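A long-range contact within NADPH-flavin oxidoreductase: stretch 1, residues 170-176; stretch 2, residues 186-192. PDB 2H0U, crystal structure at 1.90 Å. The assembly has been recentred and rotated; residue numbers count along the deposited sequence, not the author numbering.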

# COMPACT_ATOMS: atom_id res chain seq x y z
N LYS A 170 -14.41 -17.79 -2.65
CA LYS A 170 -15.47 -17.81 -3.65
C LYS A 170 -15.16 -16.93 -4.87
O LYS A 170 -15.46 -17.29 -6.03
CB LYS A 170 -16.78 -17.39 -3.01
CG LYS A 170 -17.27 -18.35 -1.92
CD LYS A 170 -18.59 -17.86 -1.36
CE LYS A 170 -19.73 -18.73 -1.83
NZ LYS A 170 -19.59 -20.10 -1.25
N VAL A 171 -14.61 -15.75 -4.61
CA VAL A 171 -14.18 -14.87 -5.71
C VAL A 171 -13.13 -15.54 -6.60
O VAL A 171 -13.25 -15.49 -7.84
CB VAL A 171 -13.67 -13.50 -5.19
CG1 VAL A 171 -12.98 -12.70 -6.32
CG2 VAL A 171 -14.84 -12.72 -4.62
N GLU A 172 -12.12 -16.16 -5.99
CA GLU A 172 -11.06 -16.77 -6.77
C GLU A 172 -11.61 -18.00 -7.55
O GLU A 172 -11.25 -18.21 -8.72
CB GLU A 172 -9.88 -17.15 -5.90
CG GLU A 172 -8.97 -15.96 -5.52
CD GLU A 172 -7.84 -16.35 -4.63
OE1 GLU A 172 -7.84 -17.48 -4.10
OE2 GLU A 172 -6.94 -15.53 -4.40
N ALA A 173 -12.50 -18.77 -6.92
CA ALA A 173 -13.16 -19.90 -7.63
C ALA A 173 -13.91 -19.37 -8.84
O ALA A 173 -13.86 -19.96 -9.93
CB ALA A 173 -14.13 -20.65 -6.69
N TYR A 174 -14.59 -18.24 -8.65
CA TYR A 174 -15.37 -17.63 -9.67
C TYR A 174 -14.52 -17.19 -10.85
O TYR A 174 -14.77 -17.60 -12.00
CB TYR A 174 -16.11 -16.42 -9.12
CG TYR A 174 -16.98 -15.78 -10.15
CD1 TYR A 174 -18.15 -16.41 -10.57
CD2 TYR A 174 -16.65 -14.55 -10.69
CE1 TYR A 174 -18.97 -15.83 -11.52
CE2 TYR A 174 -17.46 -13.96 -11.65
CZ TYR A 174 -18.62 -14.60 -12.06
OH TYR A 174 -19.43 -14.02 -13.02
N LEU A 175 -13.52 -16.35 -10.56
CA LEU A 175 -12.60 -15.87 -11.58
C LEU A 175 -11.92 -17.02 -12.35
O LEU A 175 -11.78 -16.96 -13.59
CB LEU A 175 -11.56 -14.93 -10.96
CG LEU A 175 -12.06 -13.53 -10.58
CD1 LEU A 175 -10.98 -12.74 -9.86
CD2 LEU A 175 -12.55 -12.75 -11.83
N GLU A 176 -11.51 -18.06 -11.61
CA GLU A 176 -10.83 -19.22 -12.20
C GLU A 176 -11.80 -19.91 -13.18
O GLU A 176 -11.42 -20.27 -14.30
CB GLU A 176 -10.33 -20.20 -11.12
CG GLU A 176 -9.35 -21.29 -11.60
CD GLU A 176 -8.98 -22.32 -10.51
OE1 GLU A 176 -9.83 -22.61 -9.62
OE2 GLU A 176 -7.83 -22.84 -10.52
N PHE A 186 -1.39 -16.50 -9.64
CA PHE A 186 -1.95 -15.28 -9.00
C PHE A 186 -2.95 -15.63 -7.92
O PHE A 186 -3.60 -16.68 -7.96
CB PHE A 186 -2.75 -14.44 -10.01
CG PHE A 186 -1.91 -13.79 -11.07
CD1 PHE A 186 -1.33 -12.56 -10.83
CD2 PHE A 186 -1.77 -14.38 -12.32
CE1 PHE A 186 -0.58 -11.95 -11.82
CE2 PHE A 186 -1.00 -13.77 -13.31
CZ PHE A 186 -0.42 -12.55 -13.06
N GLY A 187 -3.15 -14.69 -7.01
CA GLY A 187 -4.29 -14.73 -6.10
C GLY A 187 -4.92 -13.35 -6.13
O GLY A 187 -4.29 -12.36 -6.54
N VAL A 188 -6.17 -13.25 -5.70
CA VAL A 188 -6.77 -11.91 -5.57
C VAL A 188 -6.19 -11.23 -4.34
O VAL A 188 -6.11 -11.83 -3.26
CB VAL A 188 -8.32 -11.99 -5.46
CG1 VAL A 188 -8.95 -10.61 -5.15
CG2 VAL A 188 -8.93 -12.58 -6.77
N SER A 189 -5.81 -9.97 -4.52
CA SER A 189 -5.15 -9.20 -3.47
C SER A 189 -6.10 -8.24 -2.77
O SER A 189 -6.24 -8.29 -1.53
CB SER A 189 -3.90 -8.46 -4.05
OG SER A 189 -3.37 -7.60 -3.04
N VAL A 190 -6.79 -7.41 -3.55
CA VAL A 190 -7.67 -6.37 -2.99
C VAL A 190 -8.50 -5.85 -4.16
O VAL A 190 -8.22 -6.22 -5.33
CB VAL A 190 -6.85 -5.26 -2.26
CG1 VAL A 190 -5.93 -4.48 -3.25
CG2 VAL A 190 -7.74 -4.34 -1.38
N MSE A 191 -9.55 -5.08 -3.88
CA MSE A 191 -10.31 -4.44 -4.97
C MSE A 191 -10.48 -2.94 -4.67
O MSE A 191 -10.21 -2.48 -3.57
CB MSE A 191 -11.68 -5.10 -5.14
CG MSE A 191 -11.63 -6.61 -5.27
SE MSE A 191 -13.47 -7.28 -5.44
CE MSE A 191 -13.01 -9.19 -5.40
N ALA A 192 -10.87 -2.19 -5.68
CA ALA A 192 -11.26 -0.80 -5.49
C ALA A 192 -12.28 -0.46 -6.54
O ALA A 192 -12.24 -0.99 -7.66
CB ALA A 192 -10.07 0.16 -5.56
O HOH W 1 -5.71 -14.50 -2.37

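A helix side chain bonds directly to the backbone of a strand here. The carboxylate of Glu172 reaches across the contact and accepts a hydrogen bond from the main-chain amide of Val188. The distance from Val188 N to Glu172 OE2 is 2.7 Å, and the N-H...O angle is 149°. This is the one direct hydrogen bond between the two stretches.

Residues 170-176 are helical, with backbone bonds such as Leu175 N to Val171 O at 2.9 Å. Residues 186-192 form a strand. The two axes approach to 8.7 Å, and their N-to-C directions differ by 129°, so the segments cross obliquely rather than running antiparallel. The nearest pair of CA atoms is that of Glu172 and Val188, 6.6 Å apart. The hydrogen bond joins this same pair of residues.

Glu172 reaches the strand with chi1 in m and chi2 in t. Its CG also packs against the side chain of Val188, with CG of Glu172 3.6 Å from CG2 of Val188. The methylene part of the acid thus adds apolar contact while its end meets a polar group. The same oxygen passes close to the preceding residue: Glu172 OE2 is 3.2 Å from Gly187 CA. Gly187 has no side chain. A CB built at its ideal position would lie 3.1 Å from Glu172 OE2, a tight fit. The bare CA leaves room for the carboxylate.

A water lies at the same site. It is 2.6 Å from Glu172 OE2 and 2.8 Å from Val188 O, within hydrogen-bonding reach of both. It links the carboxylate to the carbonyl of the same residue whose amide the carboxylate binds.

The rest of the contact is apolar. Val188 points toward the helix and has the largest area covered by the other stretch. Its CG2 lies 3.7 Å from Leu175 CD1 and 4.1 Å from Val171 CG1. Val171 and Leu175 are four residues apart, about one helical turn, so both can face the same valine. Met191, a selenomethionine, also points toward the helix. Its extended chi2 and chi3, both t, carry the terminal methyl to Val171, with Met191 CE 3.6 Å from Val171 CG1. Ser189, between Val188 and Met191 in the strand, points away, and its OG is hydrogen-bonded elsewhere in the structure.

The contact is small, burying 221 Å² over both sides. It combines a cluster of aliphatic side chains with a carboxylate that satisfies a backbone amide.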